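Lipoprotein (Mycoplasma mycoides subsp. capri, PDB 7ADK) is a lipoprotein of the DUF31 mycoplasma peptidase family and probably acts as a protease of the chymotrypsin-like PA clan. Local coordinates at residues A452-F462 and K498-H508. Residues are numbered along the deposited sequence; the frame is centred on the assembly and turned at random.
Sequences AKGIKDGMVSF and KLEDAVTAIFH
In the antiparallel sheet of this PA-clan-like peptidase fold, strand 503-507 and the 3-10 turn 499-501 before it lie against the loop that leads into strand 461-467, where Leu499 and Val503 meet Ile455, Met459 and Phe462. Leu499 reaches the start of that strand through one methyl, CD2, which sits 3.5 Å from Ser461 CA and 3.9 Å from Phe462 CB. Crossing Leu499 at about a right angle, Met459 brings its SD to 3.7 Å from the same CD2. The two methyls of Val503 divide the work: CG2, anti to the carbonyl carbon, lies over a face of the Phe462 ring in a CH-pi contact, 4.0 Å from the ring centroid and 28° off its normal, while CG1 turns to Ile455 CD1 at 4.0 Å. Strand 503-507 pairs with strand 541-546, and strand 461-467 with 289-293 and 486-493; these side chains pack between two strands of one curled sheet that do not pair with each other. Ile455 also meets Val543 and Tyr292 of those flanking strands. At the far end Ala452 CB meets His508 CE1 at 4.2 Å, on a side chain whose ND1 is hydrogen-bonded to Ser449 OG. Toward solvent the contact turns polar. Lys498, its chain bent at chi2 and chi3, gives a weak hydrogen bond from NZ to Asp457 O, 2.9 Å long. Asp457 OD2 lies near Glu500 OE1, two acceptors with no bond between them and a closeness uncertain at this resolution; Glu500 OE2 forms a salt bridge with Lys732 NZ, which probably eases the like charges.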
loop_
_atom_site.group_PDB
_atom_site.type_symbol
_atom_site.label_atom_id
_atom_site.label_comp_id
_atom_site.label_asym_id
_atom_site.label_seq_id
_atom_site.Cartn_x
_atom_site.Cartn_y
_atom_site.Cartn_z
ATOM N N ALA B 452 18.132 -12.960 -16.161
ATOM C CA ALA B 452 18.419 -14.341 -16.516
ATOM C C ALA B 452 19.775 -14.852 -15.987
ATOM O O ALA B 452 19.916 -16.042 -15.730
ATOM C CB ALA B 452 18.327 -14.476 -18.030
ATOM N N LYS B 453 20.778 -13.987 -15.763
ATOM C CA LYS B 453 22.046 -14.348 -15.100
ATOM C C LYS B 453 21.917 -14.717 -13.613
ATOM O O LYS B 453 22.870 -15.227 -13.039
ATOM C CB LYS B 453 23.166 -13.337 -15.395
ATOM C CG LYS B 453 23.262 -12.069 -14.534
ATOM C CD LYS B 453 24.581 -11.329 -14.829
ATOM C CE LYS B 453 24.835 -10.134 -13.899
ATOM N NZ LYS B 453 26.228 -9.635 -13.984
ATOM N N GLY B 454 20.752 -14.526 -13.000
ATOM C CA GLY B 454 20.440 -15.068 -11.683
ATOM C C GLY B 454 20.294 -16.587 -11.663
ATOM O O GLY B 454 20.337 -17.196 -10.598
ATOM N N ILE B 455 20.147 -17.231 -12.824
ATOM C CA ILE B 455 20.208 -18.685 -12.955
ATOM C C ILE B 455 21.670 -19.138 -12.785
ATOM O O ILE B 455 22.459 -19.073 -13.722
ATOM C CB ILE B 455 19.556 -19.177 -14.271
ATOM C CG1 ILE B 455 18.108 -18.684 -14.458
ATOM C CG2 ILE B 455 19.549 -20.702 -14.319
ATOM C CD1 ILE B 455 17.534 -18.942 -15.833
ATOM N N LYS B 456 22.035 -19.576 -11.576
ATOM C CA LYS B 456 23.368 -20.029 -11.135
ATOM C C LYS B 456 23.343 -21.478 -10.641
ATOM O O LYS B 456 22.295 -21.962 -10.208
ATOM C CB LYS B 456 23.892 -19.125 -10.012
ATOM C CG LYS B 456 24.056 -17.650 -10.393
ATOM C CD LYS B 456 24.780 -16.922 -9.268
ATOM C CE LYS B 456 25.000 -15.451 -9.566
ATOM N NZ LYS B 456 25.791 -14.781 -8.565
ATOM N N ASP B 457 24.472 -22.184 -10.660
ATOM C CA ASP B 457 24.474 -23.606 -10.258
ATOM C C ASP B 457 24.235 -23.844 -8.755
ATOM O O ASP B 457 23.729 -24.898 -8.368
ATOM C CB ASP B 457 25.764 -24.318 -10.694
ATOM C CG ASP B 457 26.023 -24.290 -12.202
ATOM O OD1 ASP B 457 26.277 -23.199 -12.756
ATOM O OD2 ASP B 457 26.042 -25.379 -12.820
ATOM N N GLY B 458 24.540 -22.882 -7.885
ATOM C CA GLY B 458 24.323 -22.987 -6.441
ATOM C C GLY B 458 22.881 -22.743 -5.975
ATOM O O GLY B 458 22.642 -22.570 -4.785
ATOM N N MET B 459 21.909 -22.672 -6.887
ATOM C CA MET B 459 20.541 -22.223 -6.605
ATOM C C MET B 459 19.736 -23.210 -5.747
ATOM O O MET B 459 19.713 -24.407 -6.024
ATOM C CB MET B 459 19.849 -21.928 -7.933
ATOM C CG MET B 459 18.515 -21.222 -7.779
ATOM S SD MET B 459 17.481 -21.309 -9.247
ATOM C CE MET B 459 18.535 -20.552 -10.457
ATOM N N VAL B 460 19.040 -22.710 -4.723
ATOM C CA VAL B 460 18.256 -23.516 -3.774
ATOM C C VAL B 460 16.763 -23.557 -4.089
ATOM O O VAL B 460 16.111 -24.539 -3.761
ATOM C CB VAL B 460 18.490 -23.091 -2.315
ATOM C CG1 VAL B 460 19.930 -23.362 -1.916
ATOM C CG2 VAL B 460 18.139 -21.650 -1.994
ATOM N N SER B 461 16.215 -22.527 -4.733
ATOM C CA SER B 461 14.818 -22.514 -5.187
ATOM C C SER B 461 14.550 -21.520 -6.320
ATOM O O SER B 461 15.279 -20.555 -6.510
ATOM C CB SER B 461 13.839 -22.281 -4.027
ATOM O OG SER B 461 14.054 -20.998 -3.475
ATOM N N PHE B 462 13.501 -21.802 -7.084
ATOM C CA PHE B 462 12.979 -21.047 -8.224
ATOM C C PHE B 462 11.486 -20.884 -8.015
ATOM O O PHE B 462 10.829 -21.827 -7.595
ATOM C CB PHE B 462 13.325 -21.819 -9.508
ATOM C CG PHE B 462 12.413 -21.592 -10.699
ATOM C CD1 PHE B 462 12.298 -20.313 -11.247
ATOM C CD2 PHE B 462 11.674 -22.673 -11.240
ATOM C CE1 PHE B 462 11.452 -20.106 -12.347
ATOM C CE2 PHE B 462 10.860 -22.473 -12.375
ATOM C CZ PHE B 462 10.758 -21.189 -12.924
ATOM N N LYS B 498 20.057 -30.863 -9.683
ATOM C CA LYS B 498 20.359 -29.425 -9.770
ATOM C C LYS B 498 19.201 -28.669 -10.425
ATOM O O LYS B 498 18.541 -29.178 -11.323
ATOM C CB LYS B 498 21.693 -29.213 -10.503
ATOM C CG LYS B 498 22.919 -29.909 -9.880
ATOM C CD LYS B 498 23.304 -29.451 -8.469
ATOM C CE LYS B 498 23.756 -27.990 -8.441
ATOM N NZ LYS B 498 24.105 -27.520 -7.092
ATOM N N LEU B 499 18.940 -27.440 -9.997
ATOM C CA LEU B 499 17.812 -26.656 -10.509
ATOM C C LEU B 499 18.029 -26.171 -11.957
ATOM O O LEU B 499 17.075 -26.097 -12.730
ATOM C CB LEU B 499 17.503 -25.555 -9.474
ATOM C CG LEU B 499 16.039 -25.106 -9.333
ATOM C CD1 LEU B 499 15.011 -26.234 -9.287
ATOM C CD2 LEU B 499 15.886 -24.386 -8.001
ATOM N N GLU B 500 19.289 -25.999 -12.383
ATOM C CA GLU B 500 19.657 -25.834 -13.799
ATOM C C GLU B 500 19.409 -27.051 -14.704
ATOM O O GLU B 500 19.366 -26.899 -15.922
ATOM C CB GLU B 500 21.112 -25.376 -14.002
ATOM C CG GLU B 500 21.336 -23.872 -13.809
ATOM C CD GLU B 500 22.626 -23.397 -14.504
ATOM O OE1 GLU B 500 23.619 -24.130 -14.537
ATOM O OE2 GLU B 500 22.639 -22.335 -15.143
ATOM N N ASP B 501 19.201 -28.259 -14.181
ATOM C CA ASP B 501 18.810 -29.388 -15.033
ATOM C C ASP B 501 17.398 -29.225 -15.624
ATOM O O ASP B 501 17.063 -29.909 -16.588
ATOM C CB ASP B 501 18.914 -30.712 -14.268
ATOM C CG ASP B 501 20.285 -31.008 -13.662
ATOM O OD1 ASP B 501 21.302 -30.521 -14.196
ATOM O OD2 ASP B 501 20.347 -31.773 -12.672
ATOM N N ALA B 502 16.572 -28.334 -15.066
ATOM C CA ALA B 502 15.170 -28.132 -15.432
ATOM C C ALA B 502 14.827 -26.695 -15.893
ATOM O O ALA B 502 13.841 -26.499 -16.603
ATOM C CB ALA B 502 14.339 -28.554 -14.226
ATOM N N VAL B 503 15.603 -25.690 -15.469
ATOM C CA VAL B 503 15.462 -24.271 -15.849
ATOM C C VAL B 503 16.757 -23.745 -16.469
ATOM O O VAL B 503 17.798 -23.764 -15.820
ATOM C CB VAL B 503 15.055 -23.410 -14.643
ATOM C CG1 VAL B 503 14.954 -21.933 -14.987
ATOM C CG2 VAL B 503 13.707 -23.837 -14.101
ATOM N N THR B 504 16.715 -23.223 -17.698
ATOM C CA THR B 504 17.919 -22.894 -18.490
ATOM C C THR B 504 17.770 -21.559 -19.213
ATOM O O THR B 504 16.778 -21.355 -19.898
ATOM C CB THR B 504 18.187 -24.014 -19.518
ATOM O OG1 THR B 504 18.341 -25.276 -18.913
ATOM C CG2 THR B 504 19.431 -23.787 -20.366
ATOM N N ALA B 505 18.762 -20.669 -19.167
ATOM C CA ALA B 505 18.829 -19.526 -20.086
ATOM C C ALA B 505 19.315 -19.985 -21.475
ATOM O O ALA B 505 20.448 -20.444 -21.614
ATOM C CB ALA B 505 19.735 -18.452 -19.486
ATOM N N ILE B 506 18.474 -19.904 -22.506
ATOM C CA ILE B 506 18.747 -20.462 -23.846
ATOM C C ILE B 506 19.296 -19.458 -24.860
ATOM O O ILE B 506 20.136 -19.823 -25.675
ATOM C CB ILE B 506 17.487 -21.202 -24.339
ATOM C CG1 ILE B 506 17.661 -22.645 -23.896
ATOM C CG2 ILE B 506 17.203 -21.088 -25.817
ATOM C CD1 ILE B 506 16.611 -23.596 -24.392
ATOM N N PHE B 507 18.870 -18.200 -24.812
ATOM C CA PHE B 507 19.357 -17.129 -25.675
ATOM C C PHE B 507 19.678 -15.898 -24.829
ATOM O O PHE B 507 18.936 -15.609 -23.904
ATOM C CB PHE B 507 18.312 -16.862 -26.770
ATOM C CG PHE B 507 18.639 -15.769 -27.768
ATOM C CD1 PHE B 507 19.859 -15.778 -28.462
ATOM C CD2 PHE B 507 17.736 -14.717 -27.999
ATOM C CE1 PHE B 507 20.187 -14.738 -29.347
ATOM C CE2 PHE B 507 18.055 -13.689 -28.898
ATOM C CZ PHE B 507 19.289 -13.684 -29.558
ATOM N N HIS B 508 20.773 -15.188 -25.114
ATOM C CA HIS B 508 21.263 -14.049 -24.311
ATOM C C HIS B 508 21.464 -12.736 -25.083
ATOM O O HIS B 508 21.936 -11.770 -24.490
ATOM C CB HIS B 508 22.533 -14.462 -23.551
ATOM C CG HIS B 508 22.345 -14.842 -22.125
ATOM N ND1 HIS B 508 22.023 -13.990 -21.105
ATOM C CD2 HIS B 508 22.565 -16.060 -21.579
ATOM C CE1 HIS B 508 22.063 -14.673 -19.963
ATOM N NE2 HIS B 508 22.389 -15.936 -20.234
#